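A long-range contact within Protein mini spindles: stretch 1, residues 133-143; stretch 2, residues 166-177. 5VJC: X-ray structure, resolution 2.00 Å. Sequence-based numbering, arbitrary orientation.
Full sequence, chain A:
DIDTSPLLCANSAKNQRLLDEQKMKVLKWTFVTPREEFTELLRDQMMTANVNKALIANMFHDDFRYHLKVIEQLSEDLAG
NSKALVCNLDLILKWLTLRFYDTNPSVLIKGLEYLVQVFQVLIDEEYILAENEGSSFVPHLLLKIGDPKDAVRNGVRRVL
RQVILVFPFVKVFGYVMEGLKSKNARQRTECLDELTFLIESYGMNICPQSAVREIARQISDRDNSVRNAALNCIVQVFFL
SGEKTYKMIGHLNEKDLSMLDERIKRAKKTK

Stretch 1 (133-143) EGSSFVPHLLL
Stretch 2 166-177: VFPFVKVFGYVM

A glycine on a helix can act as the seat for an aromatic ring, and this contact is a clear example: CA of Gly-134 lies 3.7 Å from the centroid of the Phe-167 ring, 21° off the ring normal, a CH-pi contact over one face. Gly-134 CA is 3.5 Å from Phe-167 CE1, and an ideal CB on Gly-134 would fall 2.0 Å from that same CE1, so the ring occupies the space that a side chain would need.

Phe-167 (phi/psi -156/144, chi1 t, chi2 70°) is extended and precedes Pro-168, the N-cap of helix 169-177. That helix is regular, with bonds such as Tyr-175 N to Lys-171 O at 3.0 Å. Its partner, helix 133-142, begins earlier in the chain and bonds Val-138 N to Gly-134 O (3.0 Å) before a kink and Leu-142 N to Val-138 O (2.9 Å) after it. At the kink, Pro-139 N has no hydrogen to donate, and His-140 N makes only a weak bond, to Phe-137 O at 3.2 Å, with none to the residue four back. The axes approach to 9.7 Å and run in broadly the same direction, crossing at -40°. The register pairs, by CA-to-CA distance, Gly-134 with Phe-167 (6.6 Å), Pro-139 with Tyr-175 (6.0 Å) and Leu-142 with Val-176 (7.0 Å).

Tyr-175 (chi1 m, chi2 -57°) is the knob, set among Ser-135, Val-138, Pro-139 and Leu-142. Pro-139 CD makes a CH-pi contact over one face of the Tyr-175 ring, 4.2 Å from its centroid and 12° off the normal, while Val-138 (chi1 t) brings CG1 to 3.8 Å from Tyr-175 CD2. Leu-142 (chi1 -91°, chi2 t) places CD1 3.5 Å from Tyr-175 CB and CD2 3.8 Å from Val-176 CG2 (chi1 t). The CA-to-CB bonds of Val-138 and Leu-142 point toward the other stretch, so these aliphatic groups bury nonpolar surface against Tyr-175 and Val-176.

At the hydroxyl end of Tyr-175, Ser-135 OG (chi1 m) lies 3.1 Å from Tyr-175 OH, near the ring plane. One water bridges them, donating to Ser-135 OG at 2.9 Å and lying 2.4 Å from Tyr-175 OH. A second lies 2.8 Å from Tyr-175 OH and donates weakly to Ser-135 O at 3.4 Å.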

# COMPACT_ATOMS: atom_id res chain seq x y z
N GLU A 133 10.35 4.57 -4.29
CA GLU A 133 9.76 3.23 -4.32
C GLU A 133 8.52 3.17 -3.42
O GLU A 133 7.45 2.75 -3.87
CB GLU A 133 10.80 2.18 -3.92
CG GLU A 133 11.85 1.97 -5.02
CD GLU A 133 13.07 1.20 -4.57
OE1 GLU A 133 13.44 1.28 -3.37
OE2 GLU A 133 13.67 0.52 -5.43
N GLY A 134 8.66 3.60 -2.17
CA GLY A 134 7.52 3.71 -1.26
C GLY A 134 6.36 4.53 -1.82
O GLY A 134 5.21 4.08 -1.83
N SER A 135 6.66 5.74 -2.29
CA SER A 135 5.63 6.64 -2.81
C SER A 135 4.92 6.11 -4.04
O SER A 135 3.74 6.35 -4.24
CB SER A 135 6.25 8.00 -3.16
OG SER A 135 6.40 8.76 -1.99
N SER A 136 5.65 5.40 -4.89
CA SER A 136 5.08 4.89 -6.14
C SER A 136 4.16 3.72 -5.88
O SER A 136 3.34 3.37 -6.74
CB SER A 136 6.18 4.45 -7.09
OG SER A 136 6.71 3.22 -6.61
N PHE A 137 4.31 3.10 -4.71
CA PHE A 137 3.77 1.77 -4.48
C PHE A 137 2.63 1.73 -3.46
O PHE A 137 1.57 1.22 -3.75
CB PHE A 137 4.89 0.83 -4.03
CG PHE A 137 4.42 -0.56 -3.69
CD1 PHE A 137 3.80 -1.35 -4.64
CD2 PHE A 137 4.60 -1.08 -2.40
CE1 PHE A 137 3.35 -2.66 -4.32
CE2 PHE A 137 4.17 -2.37 -2.08
CZ PHE A 137 3.55 -3.16 -3.03
N VAL A 138 2.87 2.28 -2.27
CA VAL A 138 1.93 2.14 -1.15
C VAL A 138 0.51 2.68 -1.38
O VAL A 138 -0.44 1.99 -1.02
CB VAL A 138 2.53 2.78 0.11
CG1 VAL A 138 1.59 2.63 1.33
CG2 VAL A 138 3.90 2.16 0.39
N PRO A 139 0.33 3.88 -1.98
CA PRO A 139 -1.04 4.37 -2.17
C PRO A 139 -1.88 3.42 -3.02
O PRO A 139 -3.09 3.25 -2.78
CB PRO A 139 -0.87 5.71 -2.91
CG PRO A 139 0.52 6.10 -2.68
CD PRO A 139 1.33 4.87 -2.42
N HIS A 140 -1.22 2.81 -4.01
CA HIS A 140 -1.88 1.93 -4.94
C HIS A 140 -2.17 0.59 -4.30
O HIS A 140 -3.24 0.00 -4.53
CB HIS A 140 -1.04 1.76 -6.20
CG HIS A 140 -0.71 3.05 -6.87
ND1 HIS A 140 -1.65 3.77 -7.57
CD2 HIS A 140 0.43 3.78 -6.89
CE1 HIS A 140 -1.08 4.88 -8.03
NE2 HIS A 140 0.18 4.91 -7.63
N LEU A 141 -1.22 0.10 -3.50
CA LEU A 141 -1.46 -1.11 -2.74
C LEU A 141 -2.66 -0.92 -1.81
O LEU A 141 -3.55 -1.74 -1.77
CB LEU A 141 -0.22 -1.49 -1.93
CG LEU A 141 -0.34 -2.53 -0.83
CD1 LEU A 141 -0.53 -3.92 -1.44
CD2 LEU A 141 0.94 -2.46 0.12
N LEU A 142 -2.67 0.20 -1.09
CA LEU A 142 -3.72 0.46 -0.11
C LEU A 142 -5.12 0.52 -0.72
O LEU A 142 -6.10 0.21 -0.03
CB LEU A 142 -3.44 1.76 0.64
CG LEU A 142 -2.63 1.56 1.92
CD1 LEU A 142 -1.98 2.86 2.31
CD2 LEU A 142 -3.54 1.06 3.04
N LEU A 143 -5.20 0.91 -1.99
CA LEU A 143 -6.46 0.90 -2.73
C LEU A 143 -7.17 -0.43 -2.68
O LEU A 143 -8.39 -0.48 -2.75
CB LEU A 143 -6.24 1.29 -4.19
CG LEU A 143 -6.14 2.79 -4.47
CD1 LEU A 143 -6.07 3.01 -5.97
CD2 LEU A 143 -7.33 3.56 -3.87
N VAL A 166 10.39 -1.58 6.20
CA VAL A 166 11.46 -1.11 5.31
C VAL A 166 11.19 0.27 4.71
O VAL A 166 11.87 0.70 3.78
CB VAL A 166 11.72 -2.09 4.14
CG1 VAL A 166 12.34 -3.40 4.64
CG2 VAL A 166 10.43 -2.33 3.30
N PHE A 167 10.22 0.98 5.28
CA PHE A 167 9.77 2.27 4.79
C PHE A 167 9.13 2.98 5.99
O PHE A 167 8.52 2.31 6.82
CB PHE A 167 8.78 2.08 3.62
CG PHE A 167 8.37 3.35 2.95
CD1 PHE A 167 9.28 4.07 2.18
CD2 PHE A 167 7.08 3.83 3.07
CE1 PHE A 167 8.91 5.25 1.57
CE2 PHE A 167 6.71 5.01 2.45
CZ PHE A 167 7.62 5.72 1.71
N PRO A 168 9.28 4.32 6.11
CA PRO A 168 8.85 4.98 7.36
C PRO A 168 7.38 4.74 7.76
O PRO A 168 6.47 4.99 6.97
CB PRO A 168 9.09 6.46 7.06
CG PRO A 168 10.26 6.45 6.11
CD PRO A 168 9.93 5.28 5.19
N PHE A 169 7.18 4.26 8.99
CA PHE A 169 5.84 3.91 9.43
C PHE A 169 4.99 5.17 9.53
O PHE A 169 3.80 5.11 9.28
CB PHE A 169 5.84 3.11 10.77
CG PHE A 169 6.60 3.76 11.91
CD1 PHE A 169 5.99 4.70 12.73
CD2 PHE A 169 7.90 3.37 12.20
CE1 PHE A 169 6.68 5.29 13.80
CE2 PHE A 169 8.60 3.96 13.27
CZ PHE A 169 7.99 4.91 14.07
N VAL A 170 5.60 6.33 9.79
CA VAL A 170 4.81 7.56 9.81
C VAL A 170 4.24 7.85 8.40
O VAL A 170 3.07 8.25 8.26
CB VAL A 170 5.62 8.76 10.33
CG1 VAL A 170 4.97 10.07 9.95
CG2 VAL A 170 5.80 8.68 11.85
N LYS A 171 5.02 7.58 7.36
CA LYS A 171 4.53 7.79 5.99
C LYS A 171 3.41 6.82 5.64
O LYS A 171 2.42 7.21 5.03
CB LYS A 171 5.67 7.67 4.99
CG LYS A 171 6.73 8.75 5.15
CD LYS A 171 7.75 8.71 4.04
CE LYS A 171 8.64 9.96 4.07
NZ LYS A 171 7.81 11.19 3.89
N VAL A 172 3.54 5.56 6.05
CA VAL A 172 2.48 4.58 5.82
C VAL A 172 1.20 4.99 6.54
O VAL A 172 0.09 4.91 5.97
CB VAL A 172 2.91 3.17 6.25
CG1 VAL A 172 1.73 2.18 6.13
CG2 VAL A 172 4.09 2.71 5.40
N PHE A 173 1.34 5.44 7.79
CA PHE A 173 0.20 5.93 8.55
C PHE A 173 -0.53 7.00 7.74
O PHE A 173 -1.76 6.95 7.62
CB PHE A 173 0.63 6.49 9.92
CG PHE A 173 -0.54 6.92 10.78
CD1 PHE A 173 -1.17 6.01 11.63
CD2 PHE A 173 -1.01 8.22 10.74
CE1 PHE A 173 -2.23 6.40 12.43
CE2 PHE A 173 -2.09 8.60 11.52
CZ PHE A 173 -2.70 7.70 12.35
N GLY A 174 0.23 7.96 7.20
CA GLY A 174 -0.29 8.99 6.32
C GLY A 174 -1.06 8.45 5.12
O GLY A 174 -2.15 8.93 4.82
N TYR A 175 -0.50 7.48 4.41
CA TYR A 175 -1.20 6.87 3.26
C TYR A 175 -2.50 6.15 3.66
O TYR A 175 -3.50 6.21 2.94
CB TYR A 175 -0.29 5.91 2.53
CG TYR A 175 0.79 6.60 1.72
CD1 TYR A 175 0.45 7.54 0.74
CD2 TYR A 175 2.13 6.33 1.92
CE1 TYR A 175 1.43 8.19 -0.01
CE2 TYR A 175 3.11 6.96 1.18
CZ TYR A 175 2.76 7.89 0.21
OH TYR A 175 3.72 8.53 -0.54
N VAL A 176 -2.48 5.48 4.80
CA VAL A 176 -3.69 4.84 5.29
C VAL A 176 -4.75 5.88 5.62
O VAL A 176 -5.93 5.67 5.28
CB VAL A 176 -3.42 3.98 6.54
CG1 VAL A 176 -4.77 3.42 7.07
CG2 VAL A 176 -2.48 2.85 6.17
N MET A 177 -4.33 6.97 6.27
CA MET A 177 -5.22 8.10 6.57
C MET A 177 -5.99 8.61 5.32
O MET A 177 -7.15 9.01 5.41
CB MET A 177 -4.43 9.27 7.19
CG MET A 177 -4.09 9.11 8.68
SD MET A 177 -5.56 8.94 9.76
CE MET A 177 -6.30 10.56 9.56
O HOH W 1 5.70 8.99 0.81
O HOH W 2 2.72 9.37 -3.00